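Local coordinates for heme oxygenase 1 (Synechocystis sp., PDB 1WE1), which probably opens the heme ring to biliverdin IXalpha with release of iron and carbon monoxide, a key step in making the chromophores of photosynthetic antennae, at residues A[50-55]-A[108-113]; A[103-108]-A[197-202]; A[114-119]-A[185-190]; A[121-126]-A[189-194]. All blocks are in the same frame, centred on the assembly; numbering follows the deposited sequence.

Contact 1: A[50-55]-A[108-113]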
# COMPACT_ATOMS: atom_id res chain seq x y z
N TYR A 50 1.31 -7.22 -1.68
CA TYR A 50 1.59 -6.92 -3.08
C TYR A 50 1.89 -8.18 -3.85
O TYR A 50 1.52 -8.30 -5.01
CB TYR A 50 2.75 -5.94 -3.22
CG TYR A 50 2.33 -4.51 -2.99
CD1 TYR A 50 1.85 -3.71 -4.04
CD2 TYR A 50 2.41 -3.94 -1.72
CE1 TYR A 50 1.47 -2.38 -3.82
CE2 TYR A 50 2.02 -2.62 -1.49
CZ TYR A 50 1.56 -1.85 -2.54
OH TYR A 50 1.22 -0.54 -2.30
N SER A 51 2.56 -9.13 -3.21
CA SER A 51 2.87 -10.38 -3.91
C SER A 51 1.56 -11.01 -4.35
O SER A 51 1.39 -11.33 -5.53
CB SER A 51 3.63 -11.35 -3.00
OG SER A 51 4.93 -10.88 -2.74
N ALA A 52 0.64 -11.17 -3.40
CA ALA A 52 -0.68 -11.76 -3.65
C ALA A 52 -1.41 -11.04 -4.79
O ALA A 52 -1.84 -11.66 -5.76
CB ALA A 52 -1.53 -11.70 -2.39
N MET A 53 -1.53 -9.73 -4.65
CA MET A 53 -2.20 -8.89 -5.63
C MET A 53 -1.57 -8.94 -7.02
O MET A 53 -2.26 -9.08 -8.01
CB MET A 53 -2.22 -7.46 -5.09
CG MET A 53 -2.86 -6.42 -5.95
SD MET A 53 -3.17 -4.97 -4.91
CE MET A 53 -1.54 -4.70 -4.14
N GLU A 54 -0.25 -8.83 -7.10
CA GLU A 54 0.43 -8.86 -8.39
C GLU A 54 0.40 -10.22 -9.10
O GLU A 54 0.41 -10.29 -10.33
CB GLU A 54 1.87 -8.36 -8.23
CG GLU A 54 1.97 -6.86 -8.39
CD GLU A 54 2.94 -6.21 -7.43
OE1 GLU A 54 4.11 -6.65 -7.36
OE2 GLU A 54 2.53 -5.25 -6.74
N GLU A 55 0.34 -11.29 -8.32
CA GLU A 55 0.26 -12.62 -8.89
C GLU A 55 -1.14 -12.82 -9.51
O GLU A 55 -1.27 -13.22 -10.67
CB GLU A 55 0.50 -13.67 -7.80
CG GLU A 55 0.53 -15.10 -8.27
CD GLU A 55 0.90 -16.06 -7.14
OE1 GLU A 55 0.01 -16.79 -6.65
OE2 GLU A 55 2.09 -16.07 -6.74
N ARG A 108 -8.05 -11.63 2.04
CA ARG A 108 -9.11 -10.96 1.31
C ARG A 108 -8.79 -10.86 -0.19
O ARG A 108 -9.66 -11.09 -1.03
CB ARG A 108 -9.36 -9.56 1.87
CG ARG A 108 -10.28 -8.72 0.97
CD ARG A 108 -11.65 -9.37 0.82
NE ARG A 108 -12.33 -9.43 2.10
CZ ARG A 108 -13.07 -8.44 2.61
NH1 ARG A 108 -13.64 -8.59 3.80
NH2 ARG A 108 -13.27 -7.32 1.92
N VAL A 109 -7.56 -10.49 -0.52
CA VAL A 109 -7.16 -10.36 -1.92
C VAL A 109 -7.41 -11.67 -2.66
O VAL A 109 -8.01 -11.69 -3.74
CB VAL A 109 -5.64 -10.00 -2.04
CG1 VAL A 109 -5.21 -10.00 -3.50
CG2 VAL A 109 -5.38 -8.64 -1.41
N ARG A 110 -6.95 -12.76 -2.06
CA ARG A 110 -7.10 -14.09 -2.63
C ARG A 110 -8.56 -14.50 -2.76
O ARG A 110 -8.94 -15.13 -3.75
CB ARG A 110 -6.33 -15.10 -1.78
CG ARG A 110 -4.83 -15.03 -1.97
CD ARG A 110 -4.49 -15.37 -3.42
NE ARG A 110 -3.11 -15.10 -3.81
CZ ARG A 110 -2.03 -15.57 -3.19
NH1 ARG A 110 -2.17 -16.35 -2.11
NH2 ARG A 110 -0.82 -15.29 -3.65
N GLN A 111 -9.36 -14.14 -1.77
CA GLN A 111 -10.78 -14.48 -1.77
C GLN A 111 -11.46 -13.76 -2.92
O GLN A 111 -12.11 -14.37 -3.78
CB GLN A 111 -11.42 -14.06 -0.45
CG GLN A 111 -12.56 -14.95 0.02
CD GLN A 111 -13.46 -15.41 -1.12
OE1 GLN A 111 -13.41 -16.57 -1.53
NE2 GLN A 111 -14.27 -14.49 -1.63
N VAL A 112 -11.33 -12.45 -2.92
CA VAL A 112 -11.92 -11.62 -3.94
C VAL A 112 -11.53 -12.11 -5.33
O VAL A 112 -12.33 -12.06 -6.26
CB VAL A 112 -11.50 -10.15 -3.72
CG1 VAL A 112 -11.41 -9.41 -5.05
CG2 VAL A 112 -12.51 -9.46 -2.80
N ALA A 113 -10.30 -12.59 -5.48
CA ALA A 113 -9.84 -13.06 -6.78
C ALA A 113 -10.53 -14.34 -7.25
O ALA A 113 -10.49 -14.67 -8.44
CB ALA A 113 -8.33 -13.26 -6.77
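Arg110 lays its guanidinium across Ala52, whose CB sits 3.6 Å above the guanidinium plane, displaced from the centre toward the rim. A bend at chi2 (-62°) turns CD of the arginine toward helix 36-59. At the end of the chain NH2 lies 3.5 Å from the CA of Ala52. The small methyl of alanine lets the flat cation lie close to the helix backbone. Farther along the same helix Glu55, extended beyond CG, sets its OE1 3.5 Å from Arg110 NH2. The carboxylate and guanidinium planes are only 16° apart but offset, with OE1 off the guanidinium plane, and this salt bridge is one of charge alone, with no N-H aimed at the acid. A second acid, Glu56, pairs with Arg110 NE. On the buried side of the interface, Val109 turns CG1 toward helix 36-59, 3.9 Å from the CA of Met53 and 4.2 Å from the CB of Ala52. The branched valine is short and rigid, and its methyl meets the start of the methionine side chain. The two helical segments run nearly parallel, at 17°, with axes 9.4 Å apart. Helix 120-146 packs against this pair, its Arg127 and Tyr128 touching Met53, its Leu120 touching Val112, while helix 182-205 meets helix 100-115 at Arg108 and Val112.

Contact 2: A[103-108]-A[197-202]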
# COMPACT_ATOMS: atom_id res chain seq x y z
N GLN A 103 -2.06 -11.00 7.26
CA GLN A 103 -2.56 -12.25 6.68
C GLN A 103 -4.01 -12.07 6.26
O GLN A 103 -4.42 -12.55 5.20
CB GLN A 103 -2.44 -13.39 7.70
CG GLN A 103 -2.88 -14.75 7.16
CD GLN A 103 -2.05 -15.22 5.98
OE1 GLN A 103 -0.86 -15.53 6.12
NE2 GLN A 103 -2.67 -15.28 4.80
N ALA A 104 -4.78 -11.37 7.09
CA ALA A 104 -6.18 -11.12 6.78
C ALA A 104 -6.23 -10.33 5.47
O ALA A 104 -7.07 -10.59 4.60
CB ALA A 104 -6.85 -10.33 7.91
N TYR A 105 -5.32 -9.38 5.32
CA TYR A 105 -5.26 -8.57 4.12
C TYR A 105 -5.05 -9.51 2.92
O TYR A 105 -5.86 -9.52 1.99
CB TYR A 105 -4.09 -7.58 4.21
CG TYR A 105 -4.22 -6.37 3.31
CD1 TYR A 105 -4.89 -6.44 2.08
CD2 TYR A 105 -3.64 -5.15 3.67
CE1 TYR A 105 -4.97 -5.33 1.23
CE2 TYR A 105 -3.72 -4.03 2.83
CZ TYR A 105 -4.38 -4.13 1.61
OH TYR A 105 -4.42 -3.03 0.78
N VAL A 106 -3.97 -10.29 2.95
CA VAL A 106 -3.65 -11.23 1.88
C VAL A 106 -4.82 -12.16 1.60
O VAL A 106 -5.11 -12.48 0.45
CB VAL A 106 -2.42 -12.11 2.24
CG1 VAL A 106 -2.35 -13.34 1.34
CG2 VAL A 106 -1.15 -11.31 2.12
N ASP A 107 -5.46 -12.60 2.68
CA ASP A 107 -6.60 -13.51 2.59
C ASP A 107 -7.74 -12.89 1.78
O ASP A 107 -8.32 -13.56 0.92
CB ASP A 107 -7.10 -13.87 4.00
CG ASP A 107 -6.22 -14.92 4.69
OD1 ASP A 107 -6.42 -15.16 5.90
OD2 ASP A 107 -5.34 -15.51 4.03
N ARG A 108 -8.05 -11.63 2.04
CA ARG A 108 -9.11 -10.96 1.31
C ARG A 108 -8.79 -10.86 -0.19
O ARG A 108 -9.66 -11.09 -1.03
CB ARG A 108 -9.36 -9.56 1.87
CG ARG A 108 -10.28 -8.72 0.97
CD ARG A 108 -11.65 -9.37 0.82
NE ARG A 108 -12.33 -9.43 2.10
CZ ARG A 108 -13.07 -8.44 2.61
NH1 ARG A 108 -13.64 -8.59 3.80
NH2 ARG A 108 -13.27 -7.32 1.92
N ALA A 197 -9.36 0.02 5.70
CA ALA A 197 -9.45 -0.47 7.06
C ALA A 197 -8.38 -1.53 7.31
O ALA A 197 -7.80 -1.58 8.39
CB ALA A 197 -10.82 -1.04 7.33
N MET A 198 -8.11 -2.35 6.31
CA MET A 198 -7.10 -3.39 6.46
C MET A 198 -5.68 -2.84 6.58
O MET A 198 -4.82 -3.44 7.23
CB MET A 198 -7.20 -4.37 5.30
CG MET A 198 -8.49 -5.15 5.35
SD MET A 198 -8.60 -6.45 4.13
CE MET A 198 -9.34 -5.55 2.73
N ASN A 199 -5.43 -1.69 5.96
CA ASN A 199 -4.13 -1.06 6.04
C ASN A 199 -4.04 -0.47 7.44
O ASN A 199 -3.03 -0.61 8.13
CB ASN A 199 -4.02 0.06 5.00
CG ASN A 199 -3.69 -0.48 3.64
OD1 ASN A 199 -2.53 -0.76 3.35
ND2 ASN A 199 -4.69 -0.65 2.80
N MET A 200 -5.12 0.17 7.85
CA MET A 200 -5.18 0.79 9.16
C MET A 200 -4.97 -0.22 10.28
O MET A 200 -4.38 0.11 11.30
CB MET A 200 -6.50 1.52 9.32
CG MET A 200 -6.66 2.71 8.40
SD MET A 200 -7.91 3.87 8.97
CE MET A 200 -9.36 3.33 8.01
N LYS A 201 -5.43 -1.45 10.09
CA LYS A 201 -5.26 -2.45 11.13
C LYS A 201 -3.79 -2.86 11.25
O LYS A 201 -3.30 -3.16 12.35
CB LYS A 201 -6.16 -3.66 10.88
CG LYS A 201 -6.31 -4.51 12.14
CD LYS A 201 -7.46 -5.50 12.07
CE LYS A 201 -7.55 -6.29 13.38
NZ LYS A 201 -8.84 -7.04 13.52
N MET A 202 -3.07 -2.88 10.13
CA MET A 202 -1.65 -3.22 10.17
C MET A 202 -0.90 -2.14 10.96
O MET A 202 0.00 -2.46 11.75
CB MET A 202 -1.08 -3.33 8.75
CG MET A 202 -1.56 -4.55 8.00
SD MET A 202 -0.74 -4.84 6.39
CE MET A 202 -1.26 -3.38 5.48
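Tyr105 carries CG anti to the backbone N (chi1 -158°), which points CG toward segment 197-202 of helix 182-205, and Met198 holds its own CG anti to the carbonyl carbon. The CB of Met198 lies over one face of the tyrosine ring, 4.2 Å from the ring centroid and close to the ring normal, a CH-pi contact displaced toward the rim. The sulfur of Met198 stands oblique to the same ring, 4.8 Å from the centroid, as a Met-aromatic contact. A bend at chi3 then turns the methyl CE to the aliphatic part of Arg108, 3.7 Å from its CG, the two side chains crossing at about a right angle. The cationic end of Arg108 serves elsewhere, its NH2 in salt bridges with Glu191 and Asp194. Two nearly antiparallel helices of the all-helical heme oxygenase fold meet here, and the pliant methionines fill the space round a rigid ring. Met202 works at the ring edge, where its CE comes within 3.5 Å of Tyr105 CD2. Asn199 has its amide plane turned 89° from the ring, and its ND2 gives a hydrogen bond of 3.1 Å to Tyr105 OH, bent at 141°. The same ND2 also bonds to Ala195 O one turn back, and this shared grip probably limits how the amide can rotate. Asn199 belongs to the heme pocket and touches the heme, while His123 and Arg127 of helix 120-146 pack on Tyr105.

Contact 3: A[114-119]-A[185-190]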
# COMPACT_ATOMS: atom_id res chain seq x y z
N ALA A 114 -11.16 -15.07 -6.34
CA ALA A 114 -11.83 -16.33 -6.72
C ALA A 114 -13.33 -16.18 -7.03
O ALA A 114 -13.87 -16.93 -7.85
CB ALA A 114 -11.64 -17.38 -5.62
N THR A 115 -13.98 -15.21 -6.40
CA THR A 115 -15.41 -15.01 -6.59
C THR A 115 -15.84 -13.65 -7.16
O THR A 115 -16.93 -13.52 -7.71
CB THR A 115 -16.15 -15.24 -5.26
OG1 THR A 115 -15.75 -14.26 -4.30
CG2 THR A 115 -15.82 -16.62 -4.70
N ALA A 116 -14.99 -12.63 -7.04
CA ALA A 116 -15.33 -11.31 -7.56
C ALA A 116 -14.13 -10.54 -8.09
O ALA A 116 -13.87 -9.42 -7.68
CB ALA A 116 -16.01 -10.50 -6.47
N PRO A 117 -13.39 -11.13 -9.04
CA PRO A 117 -12.20 -10.49 -9.61
C PRO A 117 -12.32 -9.00 -9.89
O PRO A 117 -11.31 -8.29 -9.90
CB PRO A 117 -11.95 -11.29 -10.89
CG PRO A 117 -13.28 -11.89 -11.20
CD PRO A 117 -13.75 -12.31 -9.84
N GLU A 118 -13.54 -8.51 -10.11
CA GLU A 118 -13.69 -7.08 -10.38
C GLU A 118 -13.40 -6.23 -9.15
O GLU A 118 -13.03 -5.07 -9.28
CB GLU A 118 -15.08 -6.74 -10.96
CG GLU A 118 -16.27 -6.92 -10.03
CD GLU A 118 -16.64 -8.38 -9.78
OE1 GLU A 118 -16.17 -9.27 -10.53
OE2 GLU A 118 -17.41 -8.64 -8.83
N LEU A 119 -13.55 -6.81 -7.96
CA LEU A 119 -13.28 -6.09 -6.73
C LEU A 119 -11.77 -5.80 -6.59
O LEU A 119 -11.35 -4.99 -5.76
CB LEU A 119 -13.79 -6.89 -5.53
CG LEU A 119 -15.32 -6.98 -5.48
CD1 LEU A 119 -15.78 -7.63 -4.18
CD2 LEU A 119 -15.91 -5.57 -5.60
N ALA A 185 -19.99 -0.89 -9.63
CA ALA A 185 -19.07 0.21 -9.39
C ALA A 185 -19.19 0.65 -7.94
O ALA A 185 -18.28 1.26 -7.38
CB ALA A 185 -19.39 1.38 -10.32
N GLU A 186 -20.33 0.34 -7.33
CA GLU A 186 -20.54 0.71 -5.95
C GLU A 186 -20.01 -0.36 -5.00
O GLU A 186 -19.67 -0.07 -3.86
CB GLU A 186 -22.03 1.00 -5.71
CG GLU A 186 -22.48 2.31 -6.37
CD GLU A 186 -23.94 2.67 -6.10
OE1 GLU A 186 -24.32 3.83 -6.40
OE2 GLU A 186 -24.70 1.82 -5.61
N ARG A 187 -19.93 -1.60 -5.48
CA ARG A 187 -19.40 -2.70 -4.67
C ARG A 187 -17.88 -2.55 -4.58
O ARG A 187 -17.24 -3.02 -3.64
CB ARG A 187 -19.72 -4.06 -5.32
CG ARG A 187 -21.13 -4.59 -5.07
CD ARG A 187 -21.24 -6.05 -5.50
NE ARG A 187 -20.90 -6.23 -6.91
CZ ARG A 187 -19.90 -6.99 -7.37
NH1 ARG A 187 -19.11 -7.65 -6.52
NH2 ARG A 187 -19.67 -7.06 -8.67
N ILE A 188 -17.33 -1.89 -5.60
CA ILE A 188 -15.91 -1.61 -5.72
C ILE A 188 -15.55 -0.52 -4.72
O ILE A 188 -14.55 -0.62 -4.00
CB ILE A 188 -15.57 -1.14 -7.16
CG1 ILE A 188 -15.82 -2.29 -8.14
CG2 ILE A 188 -14.12 -0.63 -7.23
CD1 ILE A 188 -15.37 -2.02 -9.55
N VAL A 189 -16.37 0.53 -4.68
CA VAL A 189 -16.13 1.61 -3.75
C VAL A 189 -16.17 1.05 -2.33
O VAL A 189 -15.29 1.33 -1.50
CB VAL A 189 -17.17 2.72 -3.91
CG1 VAL A 189 -17.03 3.76 -2.81
CG2 VAL A 189 -16.99 3.38 -5.26
N ASP A 190 -17.17 0.24 -2.03
CA ASP A 190 -17.25 -0.32 -0.69
C ASP A 190 -16.02 -1.17 -0.37
O ASP A 190 -15.51 -1.12 0.74
CB ASP A 190 -18.53 -1.14 -0.53
CG ASP A 190 -19.75 -0.25 -0.35
OD1 ASP A 190 -20.89 -0.78 -0.41
OD2 ASP A 190 -19.57 0.98 -0.15
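Leu119 and Ile188 bring their CA atoms within 5.3 Å where the chain, having left helix 100-115 at Ala116, makes the short 3-10 segment 117-119 beside helix 182-205. Glu118 takes a compact shape, CG lying between the backbone N and the carbonyl carbon (chi1 67°), and bends again at chi2. Its OE2 is gripped end-on by both terminal nitrogens of Arg187, 2.8 Å from NH2 and 3.0 Å from NH1. That oxygen lies in the guanidinium plane, but the carboxylate plane is turned by 64°: NH1 meets the anti lone pair, whereas NH2 comes from above the plane. An alanine in place of Glu118 would probably leave the guanidinium of Arg187 without its charged mate here and freer to turn. Beside the bridge Leu119 crosses the arginine at about a right angle, its CD2 3.5 Å from the backbone O of Arg187 and 4.1 Å from CG1 of Ile188. The branched leucine thus offers one methyl to both the Arg187 backbone and Ile188, and Ile188 extends CD1 to 3.9 Å from Glu118 O. The salt bridge lies toward the protein surface, while Ile188 packs on Val121 and Ala122 of helix 120-146 and on Ile180 of the loop preceding helix 182-205.

Contact 4: A[121-126]-A[189-194]. With HEM (protoporphyrin IX containing Fe), chain H.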
# COMPACT_ATOMS: atom_id res chain seq x y z
N VAL A 121 -10.07 -4.19 -8.53
CA VAL A 121 -9.78 -2.82 -8.95
C VAL A 121 -9.80 -1.91 -7.73
O VAL A 121 -9.19 -0.85 -7.73
CB VAL A 121 -10.80 -2.31 -10.00
CG1 VAL A 121 -12.21 -2.46 -9.48
CG2 VAL A 121 -10.52 -0.83 -10.30
N ALA A 122 -10.50 -2.33 -6.68
CA ALA A 122 -10.58 -1.54 -5.46
C ALA A 122 -9.24 -1.63 -4.75
O ALA A 122 -8.76 -0.66 -4.16
CB ALA A 122 -11.68 -2.06 -4.57
N HIS A 123 -8.64 -2.82 -4.80
CA HIS A 123 -7.36 -3.08 -4.18
C HIS A 123 -6.22 -2.43 -4.95
O HIS A 123 -5.31 -1.86 -4.35
CB HIS A 123 -7.15 -4.59 -4.07
CG HIS A 123 -7.88 -5.19 -2.91
ND1 HIS A 123 -7.57 -4.88 -1.61
CD2 HIS A 123 -8.96 -6.00 -2.86
CE1 HIS A 123 -8.42 -5.48 -0.80
NE2 HIS A 123 -9.28 -6.16 -1.53
N SER A 124 -6.28 -2.50 -6.28
CA SER A 124 -5.28 -1.87 -7.13
C SER A 124 -5.37 -0.36 -6.87
O SER A 124 -4.36 0.33 -6.73
CB SER A 124 -5.58 -2.16 -8.61
OG SER A 124 -4.85 -1.30 -9.48
N TYR A 125 -6.60 0.14 -6.78
CA TYR A 125 -6.80 1.55 -6.55
C TYR A 125 -6.21 1.94 -5.21
O TYR A 125 -5.32 2.79 -5.15
CB TYR A 125 -8.30 1.91 -6.59
CG TYR A 125 -8.61 3.30 -6.06
CD1 TYR A 125 -8.22 4.45 -6.76
CD2 TYR A 125 -9.21 3.47 -4.81
CE1 TYR A 125 -8.43 5.73 -6.23
CE2 TYR A 125 -9.42 4.74 -4.26
CZ TYR A 125 -9.03 5.85 -4.97
OH TYR A 125 -9.21 7.09 -4.41
N THR A 126 -6.69 1.32 -4.14
CA THR A 126 -6.21 1.64 -2.79
C THR A 126 -4.70 1.66 -2.59
O THR A 126 -4.18 2.54 -1.93
CB THR A 126 -6.85 0.71 -1.75
OG1 THR A 126 -8.27 0.87 -1.79
CG2 THR A 126 -6.37 1.07 -0.36
N VAL A 189 -16.37 0.53 -4.68
CA VAL A 189 -16.13 1.61 -3.75
C VAL A 189 -16.17 1.05 -2.33
O VAL A 189 -15.29 1.33 -1.50
CB VAL A 189 -17.17 2.72 -3.91
CG1 VAL A 189 -17.03 3.76 -2.81
CG2 VAL A 189 -16.99 3.38 -5.26
N ASP A 190 -17.17 0.24 -2.03
CA ASP A 190 -17.25 -0.32 -0.69
C ASP A 190 -16.02 -1.17 -0.37
O ASP A 190 -15.51 -1.12 0.74
CB ASP A 190 -18.53 -1.14 -0.53
CG ASP A 190 -19.75 -0.25 -0.35
OD1 ASP A 190 -20.89 -0.78 -0.41
OD2 ASP A 190 -19.57 0.98 -0.15
N GLU A 191 -15.54 -1.93 -1.35
CA GLU A 191 -14.36 -2.77 -1.15
C GLU A 191 -13.12 -1.90 -0.86
O GLU A 191 -12.26 -2.28 -0.06
CB GLU A 191 -14.12 -3.64 -2.39
CG GLU A 191 -12.99 -4.66 -2.24
CD GLU A 191 -13.27 -5.73 -1.20
OE1 GLU A 191 -12.39 -6.57 -0.95
OE2 GLU A 191 -14.37 -5.73 -0.63
N ALA A 192 -13.05 -0.74 -1.50
CA ALA A 192 -11.93 0.16 -1.30
C ALA A 192 -11.88 0.61 0.17
O ALA A 192 -10.82 0.62 0.79
CB ALA A 192 -12.06 1.36 -2.22
N ASN A 193 -13.03 0.99 0.72
CA ASN A 193 -13.09 1.41 2.11
C ASN A 193 -12.73 0.23 3.01
O ASN A 193 -12.27 0.41 4.15
CB ASN A 193 -14.49 1.93 2.45
CG ASN A 193 -14.72 3.35 1.96
OD1 ASN A 193 -14.11 4.30 2.45
ND2 ASN A 193 -15.60 3.50 0.97
N ASP A 194 -12.92 -0.99 2.51
CA ASP A 194 -12.57 -2.18 3.26
C ASP A 194 -11.04 -2.28 3.32
O ASP A 194 -10.46 -2.47 4.39
CB ASP A 194 -13.14 -3.44 2.60
CG ASP A 194 -14.54 -3.78 3.08
OD1 ASP A 194 -15.44 -2.93 2.96
OD2 ASP A 194 -14.74 -4.92 3.57
CHA HEM H . -4.10 10.16 -2.23
CHB HEM H . -4.27 5.65 -0.50
CHC HEM H . -2.39 7.34 3.64
CHD HEM H . -0.91 11.25 1.28
C1A HEM H . -4.46 8.80 -2.10
C2A HEM H . -5.27 8.03 -3.03
C3A HEM H . -5.36 6.77 -2.52
C4A HEM H . -4.53 6.76 -1.30
CMA HEM H . -6.11 5.59 -3.06
CAA HEM H . -5.85 8.54 -4.35
CBA HEM H . -7.10 9.44 -4.23
CGA HEM H . -7.63 9.88 -5.46
O1A HEM H . -8.67 9.25 -5.89
O2A HEM H . -7.13 10.81 -6.13
C1B HEM H . -3.79 5.71 0.82
C2B HEM H . -3.83 4.60 1.77
C3B HEM H . -3.25 5.06 2.92
C4B HEM H . -2.93 6.47 2.68
CMB HEM H . -4.39 3.24 1.47
CAB HEM H . -2.91 4.30 4.19
CBB HEM H . -4.15 3.77 4.96
C1C HEM H . -1.74 8.52 3.35
C2C HEM H . -0.84 9.24 4.24
C3C HEM H . -0.64 10.43 3.65
C4C HEM H . -1.12 10.33 2.30
CMC HEM H . -0.30 8.69 5.55
CAC HEM H . -0.02 11.68 4.29
CBC HEM H . 1.52 11.71 4.08
C1D HEM H . -1.64 11.31 0.07
C2D HEM H . -1.56 12.41 -0.89
C3D HEM H . -2.42 12.09 -1.89
C4D HEM H . -3.07 10.81 -1.51
CMD HEM H . -0.68 13.61 -0.68
CAD HEM H . -2.73 12.82 -3.17
CBD HEM H . -4.03 13.74 -3.05
CGD HEM H . -4.49 14.21 -4.30
O1D HEM H . -4.54 13.41 -5.31
O2D HEM H . -4.88 15.40 -4.43
NA HEM H . -4.04 8.02 -1.05
NB HEM H . -3.24 6.84 1.38
NC HEM H . -1.87 9.19 2.12
ND HEM H . -2.54 10.33 -0.37
FE HEM H . -2.93 8.61 0.51
O HOH W 1 -1.51 7.91 -0.33
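Ala122 rests its CB on segment 189-194 of helix 182-205, 3.6 Å from both CB of Glu191 and the backbone N of Ala192. The small Ala122 and Ala192 let the segment axes come to 8.3 Å, crossing at -49°. Glu191 starts with CG anti to the backbone N (chi1 -175°) and bends at chi2 on the way to His123. The bond from His123 NE2 to Glu191 OE1 is 3.2 Å long and bent at 139°, with the acid met on its anti side and the ring and carboxylate planes steeply inclined. Arg108 forms a salt bridge to the same OE1, and this positive partner probably helps keep the buried acid ionised. Thr126 places OG1 beside its own backbone N, from where it bonds back to Ala122 O; its backbone N reaches that oxygen from the opposite face of the carbonyl plane. The methyl of Thr126, CG2, lies instead 3.5 Å from CMB of the heme. Tyr125 lays one ring face against heme CMA, while its OH gives a 2.7 Å hydrogen bond to propionate atom O1A. A phenylalanine here, lacking OH, would probably leave the heme propionate without this partner and less firmly held. CD2 of Tyr125 lies 4.4 Å from Ala192 CB, which sits at the ring edge, joining the helix packing to the heme site, where Arg10, Lys168 and Arg172 also hold the heme by hydrogen bonds.

Overall arrangement
From the N terminus, helix 36-59 is the first to be tied: contact 1 closes a loop onto helix 100-115. Contact 2 opens on that second helix, before the closing segment of contact 1, and the two therefore cross, sharing Arg108. It closes the longest of the four loops, onto 197-202 of helix 182-205. Contacts 3 and 4 both nest inside it, opening in turn on 114-119 and 121-126, and end on overlapping segments of helix 182-205, with Val189 and Asp190 in common. Helix 100-115 thus links the early helix to the late one, while helix 120-146 packs against them and carries Tyr125 and Thr126 to the heme.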